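Local atomic coordinates of separin (Saccharomyces cerevisiae, PDB entry 5U1T), a protein that cleaves the cohesin subunit MCD1/SCC1 at the onset of anaphase as a caspase-like protease, so that chromosomes can segregate, and is inhibited by securin during most of the cell cycle. Residues E869-L879 and L888-F896; L1082-I1090 and S1480-K1488. All blocks are in the same frame, centred on the assembly; numbering follows the deposited sequence.

Contact 1: E869-L879 and L888-F896; sequences EADITSLTMFL and LEQSLVLYF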
loop_
_atom_site.group_PDB
_atom_site.type_symbol
_atom_site.label_atom_id
_atom_site.label_comp_id
_atom_site.label_asym_id
_atom_site.label_seq_id
_atom_site.Cartn_x
_atom_site.Cartn_y
_atom_site.Cartn_z
ATOM N N GLU A 869 14.541 5.509 17.204
ATOM C CA GLU A 869 13.718 5.887 18.356
ATOM C C GLU A 869 12.248 6.094 18.002
ATOM O O GLU A 869 11.393 5.998 18.868
ATOM C CB GLU A 869 14.246 7.160 19.025
ATOM C CG GLU A 869 15.758 7.207 19.192
ATOM C CD GLU A 869 16.205 7.543 20.625
ATOM O OE1 GLU A 869 16.458 8.754 20.915
ATOM O OE2 GLU A 869 16.323 6.592 21.453
ATOM N N ALA A 870 11.941 6.370 16.742
ATOM C CA ALA A 870 10.554 6.639 16.363
ATOM C C ALA A 870 9.779 5.386 15.927
ATOM O O ALA A 870 8.579 5.253 16.203
ATOM C CB ALA A 870 10.513 7.683 15.256
ATOM N N ASP A 871 10.472 4.483 15.233
ATOM C CA ASP A 871 9.887 3.226 14.756
ATOM C C ASP A 871 10.236 2.002 15.644
ATOM O O ASP A 871 11.224 1.307 15.394
ATOM C CB ASP A 871 10.341 2.966 13.323
ATOM C CG ASP A 871 9.627 1.799 12.692
ATOM O OD1 ASP A 871 8.835 1.117 13.382
ATOM O OD2 ASP A 871 9.867 1.554 11.488
ATOM N N ILE A 872 9.413 1.731 16.653
ATOM C CA ILE A 872 9.742 0.676 17.614
ATOM C C ILE A 872 9.622 -0.711 16.968
ATOM O O ILE A 872 10.412 -1.589 17.265
ATOM C CB ILE A 872 8.860 0.746 18.896
ATOM C CG1 ILE A 872 9.323 -0.294 19.923
ATOM C CG2 ILE A 872 7.392 0.540 18.587
ATOM C CD1 ILE A 872 10.817 -0.272 20.218
ATOM N N THR A 873 8.673 -0.887 16.057
ATOM C CA THR A 873 8.501 -2.166 15.399
ATOM C C THR A 873 9.675 -2.491 14.445
ATOM O O THR A 873 10.040 -3.659 14.316
ATOM C CB THR A 873 7.139 -2.252 14.654
ATOM O OG1 THR A 873 7.042 -1.231 13.667
ATOM C CG2 THR A 873 5.988 -2.086 15.620
ATOM N N SER A 874 10.300 -1.499 13.812
ATOM C CA SER A 874 11.528 -1.780 13.066
ATOM C C SER A 874 12.730 -2.012 13.979
ATOM O O SER A 874 13.654 -2.733 13.610
ATOM C CB SER A 874 11.884 -0.650 12.100
ATOM O OG SER A 874 11.092 -0.673 10.942
ATOM N N LEU A 875 12.739 -1.377 15.148
ATOM C CA LEU A 875 13.866 -1.488 16.079
ATOM C C LEU A 875 13.909 -2.872 16.726
ATOM O O LEU A 875 14.980 -3.495 16.815
ATOM C CB LEU A 875 13.798 -0.412 17.162
ATOM C CG LEU A 875 14.887 -0.522 18.231
ATOM C CD1 LEU A 875 16.287 -0.253 17.693
ATOM C CD2 LEU A 875 14.569 0.380 19.407
ATOM N N THR A 876 12.751 -3.351 17.179
ATOM C CA THR A 876 12.685 -4.673 17.781
ATOM C C THR A 876 13.058 -5.734 16.743
ATOM O O THR A 876 13.745 -6.704 17.073
ATOM C CB THR A 876 11.306 -4.963 18.381
ATOM O OG1 THR A 876 10.294 -4.789 17.388
ATOM C CG2 THR A 876 11.046 -4.016 19.542
ATOM N N MET A 877 12.650 -5.529 15.488
ATOM C CA MET A 877 13.080 -6.424 14.425
ATOM C C MET A 877 14.593 -6.398 14.258
ATOM O O MET A 877 15.224 -7.429 14.042
ATOM C CB MET A 877 12.417 -6.072 13.103
ATOM C CG MET A 877 10.935 -6.348 13.070
ATOM S SD MET A 877 10.211 -5.936 11.474
ATOM C CE MET A 877 8.515 -6.404 11.808
ATOM N N PHE A 878 15.181 -5.218 14.367
ATOM C CA PHE A 878 16.623 -5.118 14.231
ATOM C C PHE A 878 17.316 -5.800 15.418
ATOM O O PHE A 878 18.281 -6.541 15.228
ATOM C CB PHE A 878 17.035 -3.652 14.108
ATOM C CG PHE A 878 18.523 -3.425 14.054
ATOM C CD1 PHE A 878 19.236 -3.646 12.886
ATOM C CD2 PHE A 878 19.206 -2.955 15.165
ATOM C CE1 PHE A 878 20.616 -3.414 12.833
ATOM C CE2 PHE A 878 20.574 -2.724 15.112
ATOM C CZ PHE A 878 21.279 -2.952 13.950
ATOM N N LEU A 879 16.807 -5.561 16.630
ATOM C CA LEU A 879 17.407 -6.093 17.853
ATOM C C LEU A 879 17.340 -7.616 17.899
ATOM O O LEU A 879 18.291 -8.278 18.306
ATOM C CB LEU A 879 16.727 -5.497 19.080
ATOM C CG LEU A 879 17.000 -4.007 19.271
ATOM C CD1 LEU A 879 16.344 -3.462 20.520
ATOM C CD2 LEU A 879 18.482 -3.766 19.304
ATOM N N LEU A 888 16.041 -5.659 23.453
ATOM C CA LEU A 888 14.743 -5.711 22.776
ATOM C C LEU A 888 13.555 -5.495 23.703
ATOM O O LEU A 888 12.881 -4.473 23.608
ATOM C CB LEU A 888 14.576 -7.043 22.061
ATOM C CG LEU A 888 13.502 -7.165 20.979
ATOM C CD1 LEU A 888 13.720 -8.467 20.202
ATOM C CD2 LEU A 888 12.064 -7.098 21.504
ATOM N N GLU A 889 13.273 -6.467 24.573
ATOM C CA GLU A 889 12.103 -6.389 25.463
ATOM C C GLU A 889 12.173 -5.173 26.374
ATOM O O GLU A 889 11.181 -4.810 27.005
ATOM C CB GLU A 889 11.934 -7.669 26.311
ATOM C CG GLU A 889 10.807 -8.610 25.796
ATOM C CD GLU A 889 10.699 -9.946 26.547
ATOM O OE1 GLU A 889 10.975 -11.020 25.953
ATOM O OE2 GLU A 889 10.309 -9.940 27.731
ATOM N N GLN A 890 13.322 -4.511 26.411
ATOM C CA GLN A 890 13.456 -3.347 27.253
ATOM C C GLN A 890 13.406 -2.006 26.513
ATOM O O GLN A 890 13.176 -0.957 27.124
ATOM C CB GLN A 890 14.745 -3.451 28.036
ATOM C CG GLN A 890 14.686 -2.651 29.326
ATOM C CD GLN A 890 14.202 -3.449 30.519
ATOM O OE1 GLN A 890 14.384 -4.684 30.594
ATOM N NE2 GLN A 890 13.574 -2.744 31.477
ATOM N N SER A 891 13.631 -2.010 25.206
ATOM C CA SER A 891 13.378 -0.799 24.438
ATOM C C SER A 891 11.873 -0.697 24.167
ATOM O O SER A 891 11.349 0.369 23.844
ATOM C CB SER A 891 14.189 -0.781 23.148
ATOM O OG SER A 891 13.849 -1.873 22.337
ATOM N N LEU A 892 11.177 -1.812 24.340
ATOM C CA LEU A 892 9.725 -1.808 24.349
ATOM C C LEU A 892 9.157 -1.133 25.602
ATOM O O LEU A 892 8.054 -0.594 25.561
ATOM C CB LEU A 892 9.180 -3.232 24.256
ATOM C CG LEU A 892 9.187 -4.015 22.942
ATOM C CD1 LEU A 892 8.816 -5.476 23.221
ATOM C CD2 LEU A 892 8.237 -3.381 21.928
ATOM N N VAL A 893 9.878 -1.164 26.723
ATOM C CA VAL A 893 9.375 -0.444 27.890
ATOM C C VAL A 893 9.731 1.041 27.793
ATOM O O VAL A 893 8.970 1.890 28.258
ATOM C CB VAL A 893 9.884 -1.026 29.245
ATOM C CG1 VAL A 893 9.678 -2.527 29.298
ATOM C CG2 VAL A 893 11.342 -0.651 29.526
ATOM N N LEU A 894 10.857 1.381 27.173
ATOM C CA LEU A 894 11.201 2.797 27.066
ATOM C C LEU A 894 10.403 3.507 25.988
ATOM O O LEU A 894 10.544 4.708 25.809
ATOM C CB LEU A 894 12.688 2.986 26.782
ATOM C CG LEU A 894 13.606 2.842 27.993
ATOM C CD1 LEU A 894 15.013 3.287 27.627
ATOM C CD2 LEU A 894 13.075 3.620 29.220
ATOM N N TYR A 895 9.589 2.763 25.250
ATOM C CA TYR A 895 8.833 3.338 24.142
ATOM C C TYR A 895 7.384 3.482 24.555
ATOM O O TYR A 895 6.741 4.458 24.196
ATOM C CB TYR A 895 8.962 2.475 22.889
ATOM C CG TYR A 895 8.330 3.050 21.632
ATOM C CD1 TYR A 895 6.975 2.886 21.368
ATOM C CD2 TYR A 895 9.094 3.723 20.695
ATOM C CE1 TYR A 895 6.396 3.393 20.219
ATOM C CE2 TYR A 895 8.526 4.231 19.540
ATOM C CZ TYR A 895 7.175 4.061 19.301
ATOM O OH TYR A 895 6.611 4.547 18.135
ATOM N N PHE A 896 6.870 2.525 25.323
ATOM C CA PHE A 896 5.507 2.651 25.826
ATOM C C PHE A 896 5.439 3.304 27.208
ATOM O O PHE A 896 4.390 3.823 27.601
ATOM C CB PHE A 896 4.821 1.294 25.856
ATOM C CG PHE A 896 4.533 0.753 24.501
ATOM C CD1 PHE A 896 3.402 1.145 23.814
ATOM C CD2 PHE A 896 5.400 -0.135 23.900
ATOM C CE1 PHE A 896 3.139 0.662 22.573
ATOM C CE2 PHE A 896 5.138 -0.619 22.653
ATOM C CZ PHE A 896 4.001 -0.213 21.989
#

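Contact 2: L1082-I1090 and S1480-K1488; sequences LFDKVLNNI and SKEIKKCTK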
loop_
_atom_site.group_PDB
_atom_site.type_symbol
_atom_site.label_atom_id
_atom_site.label_comp_id
_atom_site.label_asym_id
_atom_site.label_seq_id
_atom_site.Cartn_x
_atom_site.Cartn_y
_atom_site.Cartn_z
ATOM N N LEU A 1082 0.216 -33.480 -1.003
ATOM C CA LEU A 1082 -1.145 -33.188 -1.390
ATOM C C LEU A 1082 -1.291 -31.702 -1.707
ATOM O O LEU A 1082 -1.949 -31.325 -2.676
ATOM C CB LEU A 1082 -2.115 -33.597 -0.293
ATOM C CG LEU A 1082 -3.576 -33.327 -0.628
ATOM C CD1 LEU A 1082 -4.151 -34.360 -1.596
ATOM C CD2 LEU A 1082 -4.369 -33.274 0.646
ATOM N N PHE A 1083 -0.673 -30.859 -0.893
ATOM C CA PHE A 1083 -0.717 -29.424 -1.144
ATOM C C PHE A 1083 -0.095 -29.123 -2.494
ATOM O O PHE A 1083 -0.620 -28.320 -3.257
ATOM C CB PHE A 1083 -0.009 -28.644 -0.036
ATOM C CG PHE A 1083 -0.918 -28.245 1.079
ATOM C CD1 PHE A 1083 -2.154 -27.673 0.805
ATOM C CD2 PHE A 1083 -0.562 -28.457 2.395
ATOM C CE1 PHE A 1083 -3.005 -27.308 1.824
ATOM C CE2 PHE A 1083 -1.412 -28.090 3.418
ATOM C CZ PHE A 1083 -2.636 -27.515 3.130
ATOM N N ASP A 1084 1.013 -29.796 -2.782
ATOM C CA ASP A 1084 1.679 -29.646 -4.062
ATOM C C ASP A 1084 0.733 -29.995 -5.194
ATOM O O ASP A 1084 0.596 -29.229 -6.145
ATOM C CB ASP A 1084 2.920 -30.527 -4.147
ATOM C CG ASP A 1084 3.713 -30.274 -5.405
ATOM O OD1 ASP A 1084 3.333 -30.787 -6.475
ATOM O OD2 ASP A 1084 4.712 -29.537 -5.341
ATOM N N LYS A 1085 0.084 -31.154 -5.088
ATOM C CA LYS A 1085 -0.836 -31.611 -6.125
ATOM C C LYS A 1085 -2.007 -30.629 -6.294
ATOM O O LYS A 1085 -2.253 -30.138 -7.401
ATOM C CB LYS A 1085 -1.340 -33.020 -5.803
ATOM C CG LYS A 1085 -2.317 -33.622 -6.809
ATOM C CD LYS A 1085 -1.655 -34.092 -8.090
ATOM C CE LYS A 1085 -2.675 -34.821 -8.973
ATOM N NZ LYS A 1085 -2.158 -35.258 -10.308
ATOM N N VAL A 1086 -2.705 -30.318 -5.201
ATOM C CA VAL A 1086 -3.884 -29.450 -5.263
ATOM C C VAL A 1086 -3.577 -28.056 -5.823
ATOM O O VAL A 1086 -4.241 -27.598 -6.757
ATOM C CB VAL A 1086 -4.540 -29.294 -3.880
ATOM C CG1 VAL A 1086 -5.583 -28.191 -3.913
ATOM C CG2 VAL A 1086 -5.163 -30.609 -3.442
ATOM N N LEU A 1087 -2.566 -27.397 -5.258
ATOM C CA LEU A 1087 -2.173 -26.061 -5.687
ATOM C C LEU A 1087 -1.759 -26.008 -7.156
ATOM O O LEU A 1087 -1.751 -24.934 -7.765
ATOM C CB LEU A 1087 -1.036 -25.533 -4.811
ATOM C CG LEU A 1087 -1.474 -24.859 -3.505
ATOM C CD1 LEU A 1087 -0.279 -24.490 -2.657
ATOM C CD2 LEU A 1087 -2.319 -23.616 -3.774
ATOM N N ASN A 1088 -1.517 -27.150 -7.759
ATOM C CA ASN A 1088 -1.000 -27.183 -9.113
ATOM C C ASN A 1088 -2.100 -27.456 -10.127
ATOM O O ASN A 1088 -1.967 -27.144 -11.286
ATOM C CB ASN A 1088 0.083 -28.241 -9.226
ATOM C CG ASN A 1088 1.366 -27.707 -9.807
ATOM O OD1 ASN A 1088 1.437 -27.398 -10.976
ATOM N ND2 ASN A 1088 2.392 -27.615 -8.993
ATOM N N ASN A 1089 -3.194 -28.043 -9.685
ATOM C CA ASN A 1089 -4.329 -28.277 -10.558
ATOM C C ASN A 1089 -5.391 -27.183 -10.390
ATOM O O ASN A 1089 -6.512 -27.304 -10.896
ATOM C CB ASN A 1089 -4.915 -29.660 -10.297
ATOM C CG ASN A 1089 -3.980 -30.790 -10.746
ATOM O OD1 ASN A 1089 -3.156 -31.296 -9.969
ATOM N ND2 ASN A 1089 -4.116 -31.197 -12.002
ATOM N N ILE A 1090 -5.016 -26.111 -9.692
ATOM C CA ILE A 1090 -5.857 -24.926 -9.549
ATOM C C ILE A 1090 -6.143 -24.242 -10.886
ATOM O O ILE A 1090 -5.217 -23.870 -11.605
ATOM C CB ILE A 1090 -5.204 -23.871 -8.625
ATOM C CG1 ILE A 1090 -5.090 -24.389 -7.191
ATOM C CG2 ILE A 1090 -5.995 -22.571 -8.663
ATOM C CD1 ILE A 1090 -4.903 -23.278 -6.151
ATOM N N SER A 1480 7.260 -29.228 -14.833
ATOM C CA SER A 1480 6.814 -29.935 -13.635
ATOM C C SER A 1480 5.282 -29.923 -13.558
ATOM O O SER A 1480 4.655 -30.914 -13.194
ATOM C CB SER A 1480 7.426 -29.293 -12.371
ATOM O OG SER A 1480 8.844 -29.123 -12.456
ATOM N N LYS A 1481 4.702 -28.794 -13.951
ATOM C CA LYS A 1481 3.273 -28.505 -13.811
ATOM C C LYS A 1481 2.338 -29.454 -14.533
ATOM O O LYS A 1481 1.291 -29.826 -14.002
ATOM C CB LYS A 1481 3.000 -27.091 -14.319
ATOM C CG LYS A 1481 3.963 -26.071 -13.762
ATOM C CD LYS A 1481 3.406 -25.434 -12.494
ATOM C CE LYS A 1481 2.095 -24.688 -12.766
ATOM N NZ LYS A 1481 1.627 -23.920 -11.569
ATOM N N GLU A 1482 2.702 -29.812 -15.759
ATOM C CA GLU A 1482 1.839 -30.616 -16.604
ATOM C C GLU A 1482 1.923 -32.105 -16.268
ATOM O O GLU A 1482 0.924 -32.827 -16.375
ATOM C CB GLU A 1482 2.185 -30.390 -18.077
ATOM C CG GLU A 1482 1.044 -29.796 -18.901
ATOM C CD GLU A 1482 0.625 -28.408 -18.429
ATOM O OE1 GLU A 1482 1.487 -27.610 -17.986
ATOM O OE2 GLU A 1482 -0.588 -28.122 -18.503
ATOM N N ILE A 1483 3.103 -32.583 -15.879
ATOM C CA ILE A 1483 3.193 -33.959 -15.412
ATOM C C ILE A 1483 2.248 -34.094 -14.220
ATOM O O ILE A 1483 1.465 -35.052 -14.142
ATOM C CB ILE A 1483 4.623 -34.350 -15.009
ATOM C CG1 ILE A 1483 5.505 -34.489 -16.242
ATOM C CG2 ILE A 1483 4.610 -35.653 -14.263
ATOM C CD1 ILE A 1483 6.956 -34.329 -15.938
ATOM N N LYS A 1484 2.291 -33.091 -13.338
ATOM C CA LYS A 1484 1.508 -33.078 -12.101
ATOM C C LYS A 1484 0.003 -32.996 -12.333
ATOM O O LYS A 1484 -0.785 -33.326 -11.442
ATOM C CB LYS A 1484 1.948 -31.919 -11.197
ATOM C CG LYS A 1484 3.313 -32.141 -10.570
ATOM C CD LYS A 1484 3.703 -31.051 -9.589
ATOM C CE LYS A 1484 5.160 -31.196 -9.221
ATOM N NZ LYS A 1484 5.704 -30.005 -8.547
ATOM N N LYS A 1485 -0.401 -32.555 -13.520
ATOM C CA LYS A 1485 -1.818 -32.434 -13.811
ATOM C C LYS A 1485 -2.373 -33.777 -14.220
ATOM O O LYS A 1485 -3.569 -34.022 -14.078
ATOM C CB LYS A 1485 -2.075 -31.388 -14.894
ATOM C CG LYS A 1485 -1.795 -29.985 -14.415
ATOM C CD LYS A 1485 -2.167 -28.937 -15.439
ATOM C CE LYS A 1485 -1.665 -27.560 -15.010
ATOM N NZ LYS A 1485 -2.143 -26.490 -15.930
ATOM N N CYS A 1486 -1.494 -34.655 -14.705
ATOM C CA CYS A 1486 -1.897 -36.000 -15.113
ATOM C C CYS A 1486 -2.454 -36.784 -13.941
ATOM O O CYS A 1486 -2.301 -36.390 -12.781
ATOM C CB CYS A 1486 -0.723 -36.770 -15.712
ATOM S SG CYS A 1486 0.132 -35.902 -17.010
ATOM N N THR A 1487 -3.085 -37.909 -14.251
ATOM C CA THR A 1487 -3.639 -38.756 -13.219
ATOM C C THR A 1487 -3.101 -40.167 -13.375
ATOM O O THR A 1487 -2.964 -40.902 -12.397
ATOM C CB THR A 1487 -5.162 -38.739 -13.264
ATOM O OG1 THR A 1487 -5.586 -38.861 -14.621
ATOM C CG2 THR A 1487 -5.679 -37.414 -12.728
ATOM N N LYS A 1488 -2.769 -40.534 -14.606
ATOM C CA LYS A 1488 -2.132 -41.822 -14.868
ATOM C C LYS A 1488 -0.888 -41.636 -15.758
ATOM O O LYS A 1488 -0.949 -41.058 -16.847
ATOM C CB LYS A 1488 -3.127 -42.819 -15.501
ATOM C CG LYS A 1488 -4.245 -43.294 -14.550
ATOM C CD LYS A 1488 -5.160 -44.330 -15.199
ATOM C CE LYS A 1488 -6.322 -44.782 -14.287
ATOM N NZ LYS A 1488 -5.930 -45.677 -13.135
#

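Contact 1: E869-L879 and L888-F896
I872 is the main bump, set against the flat side of Y895: its CB stands over the ring centre, 3.4 Å from the centroid and 8° off the ring normal, a CH-pi contact over one face. With CG1 turned opposite the backbone N (chi1 -175°), the longer branch extends past the ring, putting CG1 3.8 Å from L892 CD2 and CD1 3.7 Å from S891 O, while CG2 lies over CE1 of the tyrosine. The carbonyl oxygens of E869 and A870 border the ring at its edge, in its plane. Y895 OH donates to A870 O at 2.8 Å, tilted 32° from the carbonyl plane, and itself accepts from the backbone N of K622. A second set of hollows lies one turn further on. T876 CG2 fits between L892 CD2 at 3.7 Å and L888 CD2 at 3.8 Å, and W909 of helix 905-912 lies against both T876 and L888. L879 CD1 fills the next gap, over L888 CA and beside S891 OG. Helix 872-881 thus packs antiparallel to a return limb of helices 885-891 and 893-896, with I872 nearest Y895 and T876 nearest L888: a helical hairpin of the kind that builds alpha-helical domains.

Contact 2: L1082-I1090 and S1480-K1488
K1085 NZ hydrogen-bonds two backbone oxygens, K1484 O at 2.6 Å and L1519 O at the end of helix 1513-1519, and C1486 O lies 2.7 Å from the same nitrogen. The acceptor K1484 O belongs to a type I beta turn, I1483 to C1486, in the caspase-like protease fold, between the neighbouring parallel strands 1465-1469 and 1492-1494; the last turns of helix 1075-1088 pack on it. The lysine arrives by a single bend at chi2 (75°) in an otherwise extended chain, and the bond meets the carbonyl at a C=O...N angle of 147°. With a methionine in place of K1085, K1484 O and L1519 O would probably lose their shared donor, and the hold of the helix on the turn would weaken. K1484 reaches back the other way. Extended beyond CG, it lies across D1084 at about a right angle, and its NZ makes a salt bridge with the carboxylate through two weak bonds, 3.2 Å to OD1 and 3.4 Å to OD2. The two lysines therefore reach in opposite directions between the segments. One turn beyond D1084, the N1088 amide is flanked by two aliphatic lysine chains: its ND2 lies 3.7 Å from K1484 CD, and K1481, which also packs on an aromatic side chain of the other protein chain, bends at chi2 and chi3 so that its CD sits 3.2 Å from N1088 OD1.

Contact 1 closes before contact 2 opens along the chain; their centres lie 45 Å apart, their nearest atoms about 25 Å, and they share no helix or strand. Contact 1 is local, its two segments separated by eight residues within the all-helical part of the chain. Contact 2 is long-range: almost 390 residues intervene, and it brings helix 1075-1088 against a turn of the protease fold. The other side of that helix, at V1086 and L1087, packs on helix 756-775, so contact 2 ties helical elements to the catalytic part of the chain. One contact thus shapes the helical scaffold, the other joins it to the protease.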